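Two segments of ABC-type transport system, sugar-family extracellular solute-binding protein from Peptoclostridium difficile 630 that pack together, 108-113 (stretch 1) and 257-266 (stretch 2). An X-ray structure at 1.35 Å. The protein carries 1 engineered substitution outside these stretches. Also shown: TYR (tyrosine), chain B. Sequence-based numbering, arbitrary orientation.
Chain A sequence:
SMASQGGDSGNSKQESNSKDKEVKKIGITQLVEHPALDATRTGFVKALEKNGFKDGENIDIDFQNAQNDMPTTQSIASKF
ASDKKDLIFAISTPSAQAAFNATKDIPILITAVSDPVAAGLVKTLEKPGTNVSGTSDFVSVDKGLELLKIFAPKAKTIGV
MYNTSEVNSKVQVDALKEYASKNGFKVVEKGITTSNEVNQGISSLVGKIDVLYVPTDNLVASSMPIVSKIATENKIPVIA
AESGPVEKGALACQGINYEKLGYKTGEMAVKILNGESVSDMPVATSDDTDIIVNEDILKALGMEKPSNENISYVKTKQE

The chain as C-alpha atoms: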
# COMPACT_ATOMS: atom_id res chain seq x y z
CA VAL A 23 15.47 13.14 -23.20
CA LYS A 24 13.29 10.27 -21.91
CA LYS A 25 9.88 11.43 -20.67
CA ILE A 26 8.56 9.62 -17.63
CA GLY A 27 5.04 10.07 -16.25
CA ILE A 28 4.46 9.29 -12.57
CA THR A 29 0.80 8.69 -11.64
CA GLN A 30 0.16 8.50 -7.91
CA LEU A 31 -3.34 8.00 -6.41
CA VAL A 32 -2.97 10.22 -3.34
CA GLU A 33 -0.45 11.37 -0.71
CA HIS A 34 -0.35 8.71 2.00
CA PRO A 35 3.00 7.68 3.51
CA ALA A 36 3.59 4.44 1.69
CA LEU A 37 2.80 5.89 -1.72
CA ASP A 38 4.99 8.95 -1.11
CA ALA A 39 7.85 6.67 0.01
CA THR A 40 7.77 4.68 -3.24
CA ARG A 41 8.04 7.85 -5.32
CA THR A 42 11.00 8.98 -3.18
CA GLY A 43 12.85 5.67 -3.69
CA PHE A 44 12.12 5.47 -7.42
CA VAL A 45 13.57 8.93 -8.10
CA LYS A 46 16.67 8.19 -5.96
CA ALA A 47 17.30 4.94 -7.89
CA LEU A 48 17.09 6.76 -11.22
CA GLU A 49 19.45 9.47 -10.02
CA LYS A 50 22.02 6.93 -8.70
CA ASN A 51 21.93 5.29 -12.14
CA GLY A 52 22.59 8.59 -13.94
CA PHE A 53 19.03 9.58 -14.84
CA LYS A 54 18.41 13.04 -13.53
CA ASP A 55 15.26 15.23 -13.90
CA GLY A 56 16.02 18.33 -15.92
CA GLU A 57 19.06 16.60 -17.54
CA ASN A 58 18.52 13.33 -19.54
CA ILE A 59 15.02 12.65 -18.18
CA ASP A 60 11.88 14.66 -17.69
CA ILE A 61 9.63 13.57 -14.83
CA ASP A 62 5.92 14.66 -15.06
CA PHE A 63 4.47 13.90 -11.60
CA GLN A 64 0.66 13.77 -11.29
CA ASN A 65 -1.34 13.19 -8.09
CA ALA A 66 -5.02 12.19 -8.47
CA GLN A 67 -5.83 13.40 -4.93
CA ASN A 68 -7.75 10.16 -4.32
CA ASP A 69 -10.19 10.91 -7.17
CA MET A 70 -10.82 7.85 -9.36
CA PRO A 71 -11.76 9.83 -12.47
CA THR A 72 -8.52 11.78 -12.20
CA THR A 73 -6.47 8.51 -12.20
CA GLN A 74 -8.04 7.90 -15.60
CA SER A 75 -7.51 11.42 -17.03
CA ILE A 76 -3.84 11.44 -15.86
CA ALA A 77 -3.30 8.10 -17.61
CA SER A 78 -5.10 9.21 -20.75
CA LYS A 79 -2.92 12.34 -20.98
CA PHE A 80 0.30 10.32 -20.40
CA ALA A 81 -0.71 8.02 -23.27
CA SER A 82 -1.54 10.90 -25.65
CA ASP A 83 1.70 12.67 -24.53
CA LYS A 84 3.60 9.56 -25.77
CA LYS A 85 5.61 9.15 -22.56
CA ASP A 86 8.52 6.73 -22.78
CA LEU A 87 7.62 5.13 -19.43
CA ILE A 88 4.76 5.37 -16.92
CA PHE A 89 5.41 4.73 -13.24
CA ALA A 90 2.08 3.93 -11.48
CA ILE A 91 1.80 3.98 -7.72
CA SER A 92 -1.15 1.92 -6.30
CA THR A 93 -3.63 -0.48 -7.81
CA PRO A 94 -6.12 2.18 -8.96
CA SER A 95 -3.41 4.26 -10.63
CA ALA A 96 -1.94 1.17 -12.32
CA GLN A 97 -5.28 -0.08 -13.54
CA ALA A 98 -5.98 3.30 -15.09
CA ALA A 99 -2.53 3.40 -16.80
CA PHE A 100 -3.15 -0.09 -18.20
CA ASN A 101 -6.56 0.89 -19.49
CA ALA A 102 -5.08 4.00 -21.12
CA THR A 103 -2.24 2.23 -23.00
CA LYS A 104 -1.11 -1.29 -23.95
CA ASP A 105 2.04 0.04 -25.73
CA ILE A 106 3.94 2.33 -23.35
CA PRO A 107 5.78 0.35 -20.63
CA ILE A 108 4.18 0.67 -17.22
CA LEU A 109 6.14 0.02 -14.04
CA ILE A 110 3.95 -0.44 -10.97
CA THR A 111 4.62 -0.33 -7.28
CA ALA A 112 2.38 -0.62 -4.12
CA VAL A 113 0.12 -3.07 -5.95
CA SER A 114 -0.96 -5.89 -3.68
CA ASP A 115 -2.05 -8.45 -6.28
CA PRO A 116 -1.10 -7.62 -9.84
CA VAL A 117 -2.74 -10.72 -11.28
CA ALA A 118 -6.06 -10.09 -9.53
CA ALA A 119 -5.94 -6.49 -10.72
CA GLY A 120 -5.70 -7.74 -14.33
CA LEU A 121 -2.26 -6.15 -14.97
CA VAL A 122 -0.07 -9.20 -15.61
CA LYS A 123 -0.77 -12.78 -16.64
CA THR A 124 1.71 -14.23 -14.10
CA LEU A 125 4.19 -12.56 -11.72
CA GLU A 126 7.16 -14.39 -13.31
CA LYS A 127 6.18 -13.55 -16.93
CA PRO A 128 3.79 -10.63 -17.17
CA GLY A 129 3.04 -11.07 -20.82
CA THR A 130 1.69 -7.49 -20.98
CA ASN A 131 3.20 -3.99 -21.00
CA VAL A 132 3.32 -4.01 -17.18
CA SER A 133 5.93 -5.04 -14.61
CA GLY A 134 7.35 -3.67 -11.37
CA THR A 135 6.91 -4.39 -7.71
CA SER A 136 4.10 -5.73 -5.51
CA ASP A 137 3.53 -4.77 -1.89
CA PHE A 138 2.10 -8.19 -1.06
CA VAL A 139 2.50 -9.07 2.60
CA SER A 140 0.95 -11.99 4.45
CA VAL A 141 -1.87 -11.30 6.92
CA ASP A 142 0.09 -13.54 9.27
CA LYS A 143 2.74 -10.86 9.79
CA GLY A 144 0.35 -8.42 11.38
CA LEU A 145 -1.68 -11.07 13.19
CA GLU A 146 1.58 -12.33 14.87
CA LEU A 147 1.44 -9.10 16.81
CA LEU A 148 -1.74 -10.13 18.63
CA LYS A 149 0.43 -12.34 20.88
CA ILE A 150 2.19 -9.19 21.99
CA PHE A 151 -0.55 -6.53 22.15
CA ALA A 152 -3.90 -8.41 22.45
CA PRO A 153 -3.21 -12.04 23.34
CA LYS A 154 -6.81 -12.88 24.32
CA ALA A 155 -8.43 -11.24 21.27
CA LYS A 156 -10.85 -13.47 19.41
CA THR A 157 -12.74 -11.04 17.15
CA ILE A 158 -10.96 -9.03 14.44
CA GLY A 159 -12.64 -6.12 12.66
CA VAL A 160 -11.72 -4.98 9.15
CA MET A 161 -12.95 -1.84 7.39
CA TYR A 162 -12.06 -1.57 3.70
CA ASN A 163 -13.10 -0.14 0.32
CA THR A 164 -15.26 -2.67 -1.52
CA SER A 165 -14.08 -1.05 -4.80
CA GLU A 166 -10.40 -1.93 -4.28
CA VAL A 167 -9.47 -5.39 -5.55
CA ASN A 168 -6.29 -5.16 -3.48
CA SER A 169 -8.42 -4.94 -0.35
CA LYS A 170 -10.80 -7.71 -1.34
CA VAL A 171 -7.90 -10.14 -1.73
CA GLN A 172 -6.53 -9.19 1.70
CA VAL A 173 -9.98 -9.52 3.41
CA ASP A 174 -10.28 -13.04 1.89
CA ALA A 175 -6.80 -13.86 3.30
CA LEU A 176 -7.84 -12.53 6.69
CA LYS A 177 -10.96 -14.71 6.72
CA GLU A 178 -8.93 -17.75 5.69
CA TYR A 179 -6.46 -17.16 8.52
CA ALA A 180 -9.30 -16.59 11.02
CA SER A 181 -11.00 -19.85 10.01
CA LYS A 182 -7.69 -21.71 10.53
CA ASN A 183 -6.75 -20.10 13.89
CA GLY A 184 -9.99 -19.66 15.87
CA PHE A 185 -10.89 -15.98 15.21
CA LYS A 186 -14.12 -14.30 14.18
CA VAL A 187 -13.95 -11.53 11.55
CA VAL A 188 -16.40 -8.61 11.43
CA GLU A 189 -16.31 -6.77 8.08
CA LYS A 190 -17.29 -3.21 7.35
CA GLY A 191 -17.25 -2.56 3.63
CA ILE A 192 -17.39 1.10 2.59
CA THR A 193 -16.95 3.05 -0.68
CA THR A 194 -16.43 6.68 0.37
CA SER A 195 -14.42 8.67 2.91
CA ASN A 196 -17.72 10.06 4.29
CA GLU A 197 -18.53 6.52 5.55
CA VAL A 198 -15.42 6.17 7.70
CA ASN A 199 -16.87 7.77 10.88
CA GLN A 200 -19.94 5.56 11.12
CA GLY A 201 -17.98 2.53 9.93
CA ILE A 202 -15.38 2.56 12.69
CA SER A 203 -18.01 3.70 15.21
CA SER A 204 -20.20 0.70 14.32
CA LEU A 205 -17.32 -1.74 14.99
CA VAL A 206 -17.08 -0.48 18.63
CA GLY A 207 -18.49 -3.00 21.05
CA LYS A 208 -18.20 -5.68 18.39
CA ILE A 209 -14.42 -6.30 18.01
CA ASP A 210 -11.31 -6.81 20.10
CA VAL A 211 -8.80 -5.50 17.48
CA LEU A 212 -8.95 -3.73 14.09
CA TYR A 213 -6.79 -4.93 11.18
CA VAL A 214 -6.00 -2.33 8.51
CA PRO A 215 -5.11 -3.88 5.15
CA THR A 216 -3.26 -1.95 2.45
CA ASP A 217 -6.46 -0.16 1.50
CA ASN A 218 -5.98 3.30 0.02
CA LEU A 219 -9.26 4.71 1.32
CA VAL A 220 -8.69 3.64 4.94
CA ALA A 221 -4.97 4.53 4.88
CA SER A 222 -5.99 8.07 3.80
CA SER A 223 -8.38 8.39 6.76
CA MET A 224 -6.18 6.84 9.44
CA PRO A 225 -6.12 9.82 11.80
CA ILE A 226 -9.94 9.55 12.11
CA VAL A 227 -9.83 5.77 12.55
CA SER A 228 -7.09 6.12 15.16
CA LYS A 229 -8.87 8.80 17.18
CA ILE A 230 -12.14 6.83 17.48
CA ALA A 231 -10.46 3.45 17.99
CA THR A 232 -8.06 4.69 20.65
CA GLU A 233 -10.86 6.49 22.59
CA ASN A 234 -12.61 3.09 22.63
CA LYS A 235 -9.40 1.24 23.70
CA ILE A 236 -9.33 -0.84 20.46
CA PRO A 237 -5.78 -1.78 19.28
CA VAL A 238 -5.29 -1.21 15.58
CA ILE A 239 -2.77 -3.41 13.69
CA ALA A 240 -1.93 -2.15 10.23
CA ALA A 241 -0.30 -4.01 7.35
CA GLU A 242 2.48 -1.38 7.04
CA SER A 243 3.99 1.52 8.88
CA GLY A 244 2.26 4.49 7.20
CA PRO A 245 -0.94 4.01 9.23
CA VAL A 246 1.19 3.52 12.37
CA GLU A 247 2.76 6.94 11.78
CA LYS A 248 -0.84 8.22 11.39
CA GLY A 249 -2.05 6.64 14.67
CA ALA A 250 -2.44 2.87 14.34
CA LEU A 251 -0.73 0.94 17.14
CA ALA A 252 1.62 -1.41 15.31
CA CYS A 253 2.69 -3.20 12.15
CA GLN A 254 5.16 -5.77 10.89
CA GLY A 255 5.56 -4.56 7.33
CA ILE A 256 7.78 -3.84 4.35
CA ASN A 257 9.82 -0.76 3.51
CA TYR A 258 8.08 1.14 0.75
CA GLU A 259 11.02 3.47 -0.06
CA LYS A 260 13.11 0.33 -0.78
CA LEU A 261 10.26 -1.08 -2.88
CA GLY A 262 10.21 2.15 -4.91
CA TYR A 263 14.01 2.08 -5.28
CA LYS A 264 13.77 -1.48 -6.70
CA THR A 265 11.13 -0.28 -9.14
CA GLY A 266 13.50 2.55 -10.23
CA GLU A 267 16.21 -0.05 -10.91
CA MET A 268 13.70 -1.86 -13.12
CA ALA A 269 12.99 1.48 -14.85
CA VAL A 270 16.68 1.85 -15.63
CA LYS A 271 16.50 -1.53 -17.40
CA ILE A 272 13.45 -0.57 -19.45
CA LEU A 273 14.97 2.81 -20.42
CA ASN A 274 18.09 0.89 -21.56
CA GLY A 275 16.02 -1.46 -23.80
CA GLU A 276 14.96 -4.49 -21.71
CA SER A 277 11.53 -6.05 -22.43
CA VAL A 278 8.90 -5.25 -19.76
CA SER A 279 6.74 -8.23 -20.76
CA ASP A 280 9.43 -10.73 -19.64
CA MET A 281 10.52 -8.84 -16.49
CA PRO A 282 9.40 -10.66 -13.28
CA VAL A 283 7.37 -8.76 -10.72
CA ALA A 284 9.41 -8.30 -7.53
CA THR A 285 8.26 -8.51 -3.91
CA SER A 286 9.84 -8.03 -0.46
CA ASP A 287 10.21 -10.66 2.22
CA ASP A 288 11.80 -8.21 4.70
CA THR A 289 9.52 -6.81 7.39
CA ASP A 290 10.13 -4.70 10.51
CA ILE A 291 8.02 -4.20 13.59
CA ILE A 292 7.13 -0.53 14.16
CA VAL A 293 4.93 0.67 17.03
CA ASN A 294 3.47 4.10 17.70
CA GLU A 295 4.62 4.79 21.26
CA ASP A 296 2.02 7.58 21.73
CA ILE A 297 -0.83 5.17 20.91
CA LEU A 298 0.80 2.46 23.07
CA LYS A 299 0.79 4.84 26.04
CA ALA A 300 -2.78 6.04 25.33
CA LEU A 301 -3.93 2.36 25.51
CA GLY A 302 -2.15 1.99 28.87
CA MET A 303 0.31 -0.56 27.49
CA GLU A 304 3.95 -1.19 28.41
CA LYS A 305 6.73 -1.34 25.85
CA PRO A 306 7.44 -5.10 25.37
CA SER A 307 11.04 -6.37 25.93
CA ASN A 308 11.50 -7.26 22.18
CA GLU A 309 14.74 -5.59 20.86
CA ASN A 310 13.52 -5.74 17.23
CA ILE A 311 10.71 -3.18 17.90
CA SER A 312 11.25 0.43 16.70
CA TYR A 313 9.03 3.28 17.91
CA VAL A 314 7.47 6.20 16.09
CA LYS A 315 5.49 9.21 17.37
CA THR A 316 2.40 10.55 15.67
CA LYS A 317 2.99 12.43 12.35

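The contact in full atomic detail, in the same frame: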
# COMPACT_ATOMS: atom_id res chain seq x y z
N ILE A 108 4.67 0.22 -18.50
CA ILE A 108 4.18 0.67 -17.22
C ILE A 108 4.92 -0.09 -16.14
O ILE A 108 4.91 -1.33 -16.15
CB ILE A 108 2.68 0.43 -17.11
CG1 ILE A 108 1.90 1.20 -18.19
CG2 ILE A 108 2.23 0.78 -15.69
CD1 ILE A 108 0.46 0.66 -18.34
N LEU A 109 5.54 0.63 -15.23
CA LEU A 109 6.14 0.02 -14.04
C LEU A 109 5.23 0.40 -12.88
O LEU A 109 4.97 1.56 -12.66
CB LEU A 109 7.57 0.51 -13.79
CG LEU A 109 8.61 -0.16 -14.74
CD1 LEU A 109 9.89 0.50 -14.40
CD2 LEU A 109 8.73 -1.64 -14.51
N ILE A 110 4.86 -0.62 -12.14
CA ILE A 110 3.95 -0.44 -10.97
C ILE A 110 4.74 -0.57 -9.70
O ILE A 110 5.79 -1.23 -9.62
CB ILE A 110 2.80 -1.49 -11.02
CG1 ILE A 110 3.27 -2.88 -10.74
CG2 ILE A 110 2.06 -1.35 -12.32
CD1 ILE A 110 2.25 -4.01 -10.81
N THR A 111 4.18 -0.03 -8.61
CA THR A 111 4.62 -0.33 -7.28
C THR A 111 3.36 -0.18 -6.36
O THR A 111 2.33 0.41 -6.80
CB THR A 111 5.70 0.59 -6.74
OG1 THR A 111 6.26 0.05 -5.51
CG2 THR A 111 5.27 2.02 -6.55
N ALA A 112 3.51 -0.72 -5.16
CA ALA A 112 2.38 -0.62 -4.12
C ALA A 112 1.14 -1.22 -4.70
O ALA A 112 0.05 -0.69 -4.38
CB ALA A 112 2.19 0.79 -3.70
N VAL A 113 1.24 -2.30 -5.43
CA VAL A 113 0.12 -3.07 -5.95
C VAL A 113 0.13 -4.40 -5.26
O VAL A 113 1.05 -5.19 -5.35
CB VAL A 113 0.20 -3.26 -7.47
CG1 VAL A 113 -0.83 -4.24 -8.01
CG2 VAL A 113 0.09 -1.92 -8.15
N ASN A 257 9.29 -2.14 3.68
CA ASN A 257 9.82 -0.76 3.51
C ASN A 257 9.49 -0.28 2.12
O ASN A 257 10.06 -0.74 1.09
CB ASN A 257 11.35 -0.79 3.74
CG ASN A 257 12.01 0.58 3.66
OD1 ASN A 257 11.67 1.39 2.83
ND2 ASN A 257 13.02 0.80 4.53
N TYR A 258 8.59 0.70 2.05
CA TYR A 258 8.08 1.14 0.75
C TYR A 258 9.09 2.01 -0.04
O TYR A 258 9.08 1.96 -1.28
CB TYR A 258 6.76 1.89 0.94
CG TYR A 258 5.56 0.96 0.99
CD1 TYR A 258 5.23 0.28 2.18
CD2 TYR A 258 4.77 0.74 -0.10
CE1 TYR A 258 4.15 -0.57 2.21
CE2 TYR A 258 3.63 -0.08 -0.04
CZ TYR A 258 3.37 -0.75 1.13
OH TYR A 258 2.24 -1.57 1.22
N GLU A 259 9.94 2.73 0.66
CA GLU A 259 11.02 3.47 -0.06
C GLU A 259 11.90 2.46 -0.77
O GLU A 259 12.28 2.68 -1.95
CB GLU A 259 11.81 4.34 0.88
CG GLU A 259 12.79 5.19 0.04
CD GLU A 259 13.55 6.28 0.80
OE1 GLU A 259 13.10 6.76 1.88
OE2 GLU A 259 14.61 6.69 0.27
N LYS A 260 12.30 1.39 -0.10
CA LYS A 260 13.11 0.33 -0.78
C LYS A 260 12.38 -0.31 -1.93
O LYS A 260 12.97 -0.70 -2.95
CB LYS A 260 13.63 -0.72 0.20
CG LYS A 260 14.55 -0.15 1.27
CD LYS A 260 15.04 -1.20 2.23
CE LYS A 260 16.03 -0.64 3.23
NZ LYS A 260 16.73 -1.76 3.87
N LEU A 261 11.08 -0.52 -1.79
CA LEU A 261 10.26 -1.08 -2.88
C LEU A 261 10.25 -0.15 -4.12
O LEU A 261 10.36 -0.63 -5.25
CB LEU A 261 8.82 -1.39 -2.40
CG LEU A 261 8.01 -2.36 -3.23
CD1 LEU A 261 8.46 -3.80 -2.98
CD2 LEU A 261 6.50 -2.23 -2.90
N GLY A 262 10.13 1.15 -3.86
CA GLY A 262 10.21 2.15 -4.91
C GLY A 262 11.59 2.21 -5.59
O GLY A 262 11.66 2.31 -6.81
N TYR A 263 12.60 2.05 -4.77
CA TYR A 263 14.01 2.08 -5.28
C TYR A 263 14.18 0.89 -6.20
O TYR A 263 14.73 1.03 -7.32
CB TYR A 263 14.93 2.02 -4.08
CG TYR A 263 16.37 2.20 -4.49
CD1 TYR A 263 17.06 1.14 -5.04
CD2 TYR A 263 17.00 3.45 -4.40
CE1 TYR A 263 18.40 1.30 -5.47
CE2 TYR A 263 18.33 3.62 -4.81
CZ TYR A 263 18.99 2.54 -5.36
OH TYR A 263 20.31 2.73 -5.83
N LYS A 264 13.73 -0.31 -5.83
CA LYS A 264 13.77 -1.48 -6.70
C LYS A 264 13.05 -1.22 -8.01
O LYS A 264 13.50 -1.56 -9.11
CB LYS A 264 13.19 -2.74 -5.97
CG LYS A 264 12.97 -3.95 -6.84
CD LYS A 264 14.29 -4.55 -7.30
CE LYS A 264 14.03 -5.84 -8.09
NZ LYS A 264 15.34 -6.40 -8.52
N THR A 265 11.87 -0.59 -7.93
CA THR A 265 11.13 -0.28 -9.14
C THR A 265 11.95 0.69 -10.08
O THR A 265 11.87 0.57 -11.31
CB THR A 265 9.76 0.36 -8.81
OG1 THR A 265 9.09 -0.42 -7.76
CG2 THR A 265 8.88 0.33 -10.01
N GLY A 266 12.64 1.64 -9.46
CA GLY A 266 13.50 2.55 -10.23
C GLY A 266 14.61 1.78 -10.90
O GLY A 266 14.97 2.10 -12.06
N TYR B . -1.59 -2.01 -1.66
CA TYR B . -2.32 -0.82 -2.14
C TYR B . -2.74 -1.03 -3.58
O TYR B . -3.22 -0.08 -4.19
CB TYR B . -1.58 0.50 -1.84
CG TYR B . -1.46 0.78 -0.38
CD1 TYR B . -2.63 1.07 0.38
CD2 TYR B . -0.28 0.71 0.31
CE1 TYR B . -2.54 1.25 1.74
CE2 TYR B . -0.18 0.89 1.67
CZ TYR B . -1.35 1.16 2.41
OH TYR B . -1.28 1.34 3.78
OXT TYR B . -2.68 -2.14 -4.08

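The strand 108-111 lies against the helix 258-266; the two segments run nearly antiparallel, their axes 166° apart in direction and 8.7 Å apart at closest approach. No hydrogen bond crosses between them; the 276 Å² they bury is a matter of van der Waals packing of mostly small or branched side chains, one tyrosine ring and some backbone atoms.

Alternation along the strand sets which side chains point at the helix. Leu109 and Thr111 direct their CA-CB bonds toward it, while Ile110 directs its own away and meets the helix mainly through its carbonyl, Ile110 O lying 3.5 Å from Thr265 CG2. The helix answers with Leu261 and Thr265, one turn apart and both pointing toward the strand.

Thr265 is the most covered residue. Its chi1 of -47° (m) swings OG1 back along the helix to donate a hydrogen bond to Leu261 O (2.8 Å), so the hydroxyl is satisfied within buried surroundings. The same rotamer leaves CG2 facing the strand, 4.0 Å from Leu109 CB. Leu109, with chi1 m and chi2 t, reaches out to the helix, its CD1 lying 3.7 Å from Thr265 O.

Thr111, chi1 t, places OG1 3.5 Å from Leu261 CD2 and 3.6 Å from Thr265 OG1; its hydroxyl is hydrogen-bonded elsewhere in the structure. Leu261 (t, p) also brings CD2 within 4.0 Å of Ala112 N. Both leucines fill buried space without a side-chain polar group to satisfy. Gly262 adds no side chain beside Thr111, and their CA atoms come within 6.6 Å.

At the corner, Ala112 adopts phi/psi of 57/39, and its small CB rests at the apolar edge of the Tyr258 ring, 4.0 Å from CE2. The CA-CB bond of Tyr258 points sideways relative to the strand, but the end of the side chain comes nearer, its ring reaching Ala112 with chi1 at -85° (m). Its OH, hydrogen-bonded elsewhere in the structure, lies 3.5 Å from CE2 of the bound tyrosine. Asn257 caps the helix, its OD1 accepting from Lys260 N at 3.0 Å.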